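Local coordinates for protein-glutamine gamma-glutamyltransferase 2 (Pagrus major, PDB 1G0D), which probably catalyses the calcium-dependent cross-linking of peptide-bound glutamine to lysine side chains or small amines, forming covalent isopeptide or amide bonds, at residues P610-L622 with Q632-V645. Sequence-based numbering, arbitrary orientation.
Sequences PLPVPLKGGVFTL and QIHVNGAVAPSGKV
Phe620 and Ile633 form an antiparallel hydrogen-bonded pair in the beta hairpin of strands 619-624 and 628-634, in the C-terminal immunoglobulin-like domain. Their backbone bonds are nearly straight, Phe620 N to Ile633 O at 2.8 Å and Ile633 N to Phe620 O at 2.7 Å. Both side chains project from the inner face, which strands 601-608 and 644-651 cover. With CG beside its own backbone N (chi1 -78°), the Phe620 ring leans along the strand toward Val635, whose CG2 meets CE2 at 3.4 Å, while Val645 CG1 abuts the ring edge in its plane. A flat, wide side chain suits this core position, and an alanine here would probably open a gap beside Val635 and Val645. Further along this inner side, Leu615 lies slantwise against Val639, CG against CB. The opposite face mixes Val619 with polar side chains: its CG1 sits over one face of the exposed His634 ring, 3.5 Å from the centroid, a CH-pi contact, and Thr621 lies alongside the extended Gln632. Gly618 O accepts a hydrogen bond from Val635 N, and a CB on this glycine would press on Val635. Where the strands part, one water accepts from Gly618 N at 2.9 Å and donates to Leu615 O.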
loop_
_atom_site.group_PDB
_atom_site.type_symbol
_atom_site.label_atom_id
_atom_site.label_comp_id
_atom_site.label_asym_id
_atom_site.label_seq_id
_atom_site.Cartn_x
_atom_site.Cartn_y
_atom_site.Cartn_z
ATOM N N PRO A 610 1.424 -6.751 -29.341
ATOM C CA PRO A 610 0.517 -7.893 -29.538
ATOM C C PRO A 610 -0.777 -7.416 -30.233
ATOM O O PRO A 610 -1.683 -8.199 -30.553
ATOM C CB PRO A 610 0.234 -8.357 -28.116
ATOM C CG PRO A 610 0.180 -7.085 -27.365
ATOM C CD PRO A 610 1.232 -6.159 -28.009
ATOM N N LEU A 611 -0.846 -6.106 -30.440
ATOM C CA LEU A 611 -1.982 -5.472 -31.071
ATOM C C LEU A 611 -1.789 -5.319 -32.582
ATOM O O LEU A 611 -0.735 -4.904 -33.062
ATOM C CB LEU A 611 -2.196 -4.099 -30.438
ATOM C CG LEU A 611 -3.315 -3.952 -29.426
ATOM C CD1 LEU A 611 -3.274 -5.057 -28.428
ATOM C CD2 LEU A 611 -3.199 -2.586 -28.796
ATOM N N PRO A 612 -2.817 -5.665 -33.353
ATOM C CA PRO A 612 -2.717 -5.534 -34.803
ATOM C C PRO A 612 -3.021 -4.070 -35.146
ATOM O O PRO A 612 -3.611 -3.757 -36.173
ATOM C CB PRO A 612 -3.788 -6.489 -35.313
ATOM C CG PRO A 612 -4.842 -6.465 -34.220
ATOM C CD PRO A 612 -4.126 -6.190 -32.924
ATOM N N VAL A 613 -2.602 -3.175 -34.260
ATOM C CA VAL A 613 -2.820 -1.749 -34.425
ATOM C C VAL A 613 -1.523 -1.080 -34.064
ATOM O O VAL A 613 -0.757 -1.608 -33.281
ATOM C CB VAL A 613 -3.851 -1.208 -33.410
ATOM C CG1 VAL A 613 -4.577 -0.028 -33.988
ATOM C CG2 VAL A 613 -4.825 -2.289 -33.008
ATOM N N PRO A 614 -1.238 0.084 -34.641
ATOM C CA PRO A 614 0.025 0.696 -34.234
ATOM C C PRO A 614 -0.265 1.399 -32.887
ATOM O O PRO A 614 -1.397 1.824 -32.659
ATOM C CB PRO A 614 0.292 1.705 -35.350
ATOM C CG PRO A 614 -1.089 2.180 -35.713
ATOM C CD PRO A 614 -1.943 0.907 -35.644
ATOM N N LEU A 615 0.720 1.502 -31.992
ATOM C CA LEU A 615 0.511 2.210 -30.724
ATOM C C LEU A 615 1.380 3.428 -30.828
ATOM O O LEU A 615 2.512 3.366 -31.282
ATOM C CB LEU A 615 0.970 1.393 -29.518
ATOM C CG LEU A 615 1.475 -0.042 -29.713
ATOM C CD1 LEU A 615 2.196 -0.465 -28.472
ATOM C CD2 LEU A 615 0.321 -0.966 -29.973
ATOM N N LYS A 616 0.858 4.563 -30.454
ATOM C CA LYS A 616 1.704 5.714 -30.535
ATOM C C LYS A 616 1.638 6.381 -29.204
ATOM O O LYS A 616 0.739 6.118 -28.412
ATOM C CB LYS A 616 1.269 6.658 -31.659
ATOM C CG LYS A 616 -0.221 6.709 -31.932
ATOM C CD LYS A 616 -0.538 7.822 -32.946
ATOM C CE LYS A 616 -1.700 7.447 -33.896
ATOM N NZ LYS A 616 -1.432 6.216 -34.735
ATOM N N GLY A 617 2.597 7.259 -28.969
ATOM C CA GLY A 617 2.693 7.934 -27.691
ATOM C C GLY A 617 3.447 7.044 -26.718
ATOM O O GLY A 617 3.371 7.266 -25.502
ATOM N N GLY A 618 4.164 6.049 -27.267
ATOM C CA GLY A 618 4.924 5.096 -26.475
ATOM C C GLY A 618 5.955 5.758 -25.594
ATOM O O GLY A 618 6.838 6.426 -26.105
ATOM N N VAL A 619 5.803 5.602 -24.277
ATOM C CA VAL A 619 6.731 6.143 -23.265
ATOM C C VAL A 619 7.143 5.018 -22.335
ATOM O O VAL A 619 6.276 4.276 -21.846
ATOM C CB VAL A 619 6.121 7.078 -22.244
ATOM C CG1 VAL A 619 6.968 8.267 -22.119
ATOM C CG2 VAL A 619 4.688 7.332 -22.517
ATOM N N PHE A 620 8.439 4.921 -22.054
ATOM C CA PHE A 620 8.940 3.931 -21.120
ATOM C C PHE A 620 9.349 4.813 -19.935
ATOM O O PHE A 620 9.897 5.897 -20.146
ATOM C CB PHE A 620 10.175 3.238 -21.695
ATOM C CG PHE A 620 9.875 2.196 -22.731
ATOM C CD1 PHE A 620 9.547 0.905 -22.357
ATOM C CD2 PHE A 620 9.912 2.507 -24.080
ATOM C CE1 PHE A 620 9.256 -0.077 -23.328
ATOM C CE2 PHE A 620 9.627 1.546 -25.055
ATOM C CZ PHE A 620 9.296 0.258 -24.677
ATOM N N THR A 621 9.051 4.393 -18.706
ATOM C CA THR A 621 9.460 5.155 -17.514
ATOM C C THR A 621 10.254 4.192 -16.667
ATOM O O THR A 621 9.765 3.104 -16.383
ATOM C CB THR A 621 8.282 5.607 -16.676
ATOM O OG1 THR A 621 7.296 6.210 -17.528
ATOM C CG2 THR A 621 8.750 6.577 -15.598
ATOM N N LEU A 622 11.468 4.565 -16.261
ATOM C CA LEU A 622 12.304 3.654 -15.476
ATOM C C LEU A 622 12.666 4.188 -14.101
ATOM O O LEU A 622 12.915 5.374 -13.939
ATOM C CB LEU A 622 13.617 3.353 -16.202
ATOM C CG LEU A 622 13.846 2.914 -17.648
ATOM C CD1 LEU A 622 14.564 1.588 -17.640
ATOM C CD2 LEU A 622 12.580 2.801 -18.398
ATOM N N GLN A 632 12.101 8.898 -18.118
ATOM C CA GLN A 632 11.379 8.512 -19.325
ATOM C C GLN A 632 12.150 8.378 -20.645
ATOM O O GLN A 632 13.105 9.093 -20.910
ATOM C CB GLN A 632 10.217 9.470 -19.547
ATOM C CG GLN A 632 9.021 9.202 -18.659
ATOM C CD GLN A 632 7.885 10.172 -18.915
ATOM O OE1 GLN A 632 6.754 9.961 -18.462
ATOM N NE2 GLN A 632 8.179 11.249 -19.645
ATOM N N ILE A 633 11.717 7.423 -21.460
ATOM C CA ILE A 633 12.266 7.191 -22.794
ATOM C C ILE A 633 11.061 7.234 -23.733
ATOM O O ILE A 633 10.202 6.347 -23.681
ATOM C CB ILE A 633 12.866 5.805 -22.962
ATOM C CG1 ILE A 633 13.789 5.493 -21.786
ATOM C CG2 ILE A 633 13.533 5.717 -24.338
ATOM C CD1 ILE A 633 14.376 4.135 -21.868
ATOM N N HIS A 634 10.980 8.257 -24.577
ATOM C CA HIS A 634 9.858 8.345 -25.503
ATOM C C HIS A 634 10.195 7.640 -26.806
ATOM O O HIS A 634 11.206 7.932 -27.426
ATOM C CB HIS A 634 9.507 9.809 -25.772
ATOM C CG HIS A 634 8.886 10.506 -24.594
ATOM N ND1 HIS A 634 9.626 10.961 -23.522
ATOM C CD2 HIS A 634 7.595 10.812 -24.309
ATOM C CE1 HIS A 634 8.822 11.519 -22.632
ATOM N NE2 HIS A 634 7.583 11.442 -23.085
ATOM N N VAL A 635 9.375 6.666 -27.185
ATOM C CA VAL A 635 9.554 5.947 -28.437
ATOM C C VAL A 635 9.274 6.967 -29.532
ATOM O O VAL A 635 8.187 7.554 -29.579
ATOM C CB VAL A 635 8.529 4.797 -28.578
ATOM C CG1 VAL A 635 8.571 4.232 -29.998
ATOM C CG2 VAL A 635 8.814 3.718 -27.547
ATOM N N ASN A 636 10.250 7.208 -30.399
ATOM C CA ASN A 636 10.040 8.177 -31.469
ATOM C C ASN A 636 9.415 7.456 -32.655
ATOM O O ASN A 636 10.048 6.639 -33.324
ATOM C CB ASN A 636 11.371 8.858 -31.839
ATOM C CG ASN A 636 11.898 9.785 -30.707
ATOM O OD1 ASN A 636 13.111 9.817 -30.409
ATOM N ND2 ASN A 636 10.976 10.541 -30.078
ATOM N N GLY A 637 8.146 7.754 -32.888
ATOM C CA GLY A 637 7.431 7.101 -33.962
ATOM C C GLY A 637 6.254 6.341 -33.382
ATOM O O GLY A 637 5.764 6.680 -32.306
ATOM N N ALA A 638 5.785 5.323 -34.092
ATOM C CA ALA A 638 4.661 4.533 -33.623
ATOM C C ALA A 638 5.028 3.090 -33.870
ATOM O O ALA A 638 5.575 2.726 -34.915
ATOM C CB ALA A 638 3.377 4.900 -34.365
ATOM N N VAL A 639 4.754 2.259 -32.881
ATOM C CA VAL A 639 5.110 0.870 -32.996
ATOM C C VAL A 639 4.126 0.209 -33.923
ATOM O O VAL A 639 2.921 0.268 -33.707
ATOM C CB VAL A 639 5.161 0.203 -31.565
ATOM C CG1 VAL A 639 5.504 -1.289 -31.669
ATOM C CG2 VAL A 639 6.203 0.931 -30.710
ATOM N N ALA A 640 4.638 -0.393 -34.984
ATOM C CA ALA A 640 3.756 -1.056 -35.928
ATOM C C ALA A 640 3.027 -2.238 -35.324
ATOM O O ALA A 640 3.485 -2.842 -34.351
ATOM C CB ALA A 640 4.527 -1.513 -37.158
ATOM N N PRO A 641 1.866 -2.584 -35.904
ATOM C CA PRO A 641 1.094 -3.719 -35.399
ATOM C C PRO A 641 2.020 -4.925 -35.325
ATOM O O PRO A 641 2.743 -5.200 -36.264
ATOM C CB PRO A 641 0.006 -3.902 -36.451
ATOM C CG PRO A 641 -0.111 -2.579 -37.111
ATOM C CD PRO A 641 1.228 -1.941 -37.066
ATOM N N SER A 642 2.018 -5.633 -34.206
ATOM C CA SER A 642 2.878 -6.807 -34.049
ATOM C C SER A 642 4.381 -6.514 -34.207
ATOM O O SER A 642 5.176 -7.426 -34.446
ATOM C CB SER A 642 2.461 -7.902 -35.039
ATOM O OG SER A 642 1.054 -7.984 -35.135
ATOM N N GLY A 643 4.775 -5.256 -34.057
ATOM C CA GLY A 643 6.184 -4.926 -34.190
ATOM C C GLY A 643 6.938 -4.860 -32.871
ATOM O O GLY A 643 6.367 -4.490 -31.847
ATOM N N LYS A 644 8.221 -5.215 -32.884
ATOM C CA LYS A 644 9.027 -5.170 -31.662
ATOM C C LYS A 644 9.563 -3.773 -31.348
ATOM O O LYS A 644 10.080 -3.094 -32.228
ATOM C CB LYS A 644 10.212 -6.143 -31.739
ATOM C CG LYS A 644 11.130 -6.102 -30.503
ATOM C CD LYS A 644 12.330 -7.031 -30.630
ATOM C CE LYS A 644 11.911 -8.517 -30.540
ATOM N NZ LYS A 644 13.005 -9.516 -30.851
ATOM N N VAL A 645 9.421 -3.367 -30.083
ATOM C CA VAL A 645 9.877 -2.072 -29.575
ATOM C C VAL A 645 11.127 -2.303 -28.779
ATOM O O VAL A 645 11.253 -3.315 -28.098
ATOM C CB VAL A 645 8.866 -1.462 -28.622
ATOM C CG1 VAL A 645 8.968 0.029 -28.657
ATOM C CG2 VAL A 645 7.498 -1.901 -28.995
HETATM O O HOH W 1 4.789 4.694 -29.726
#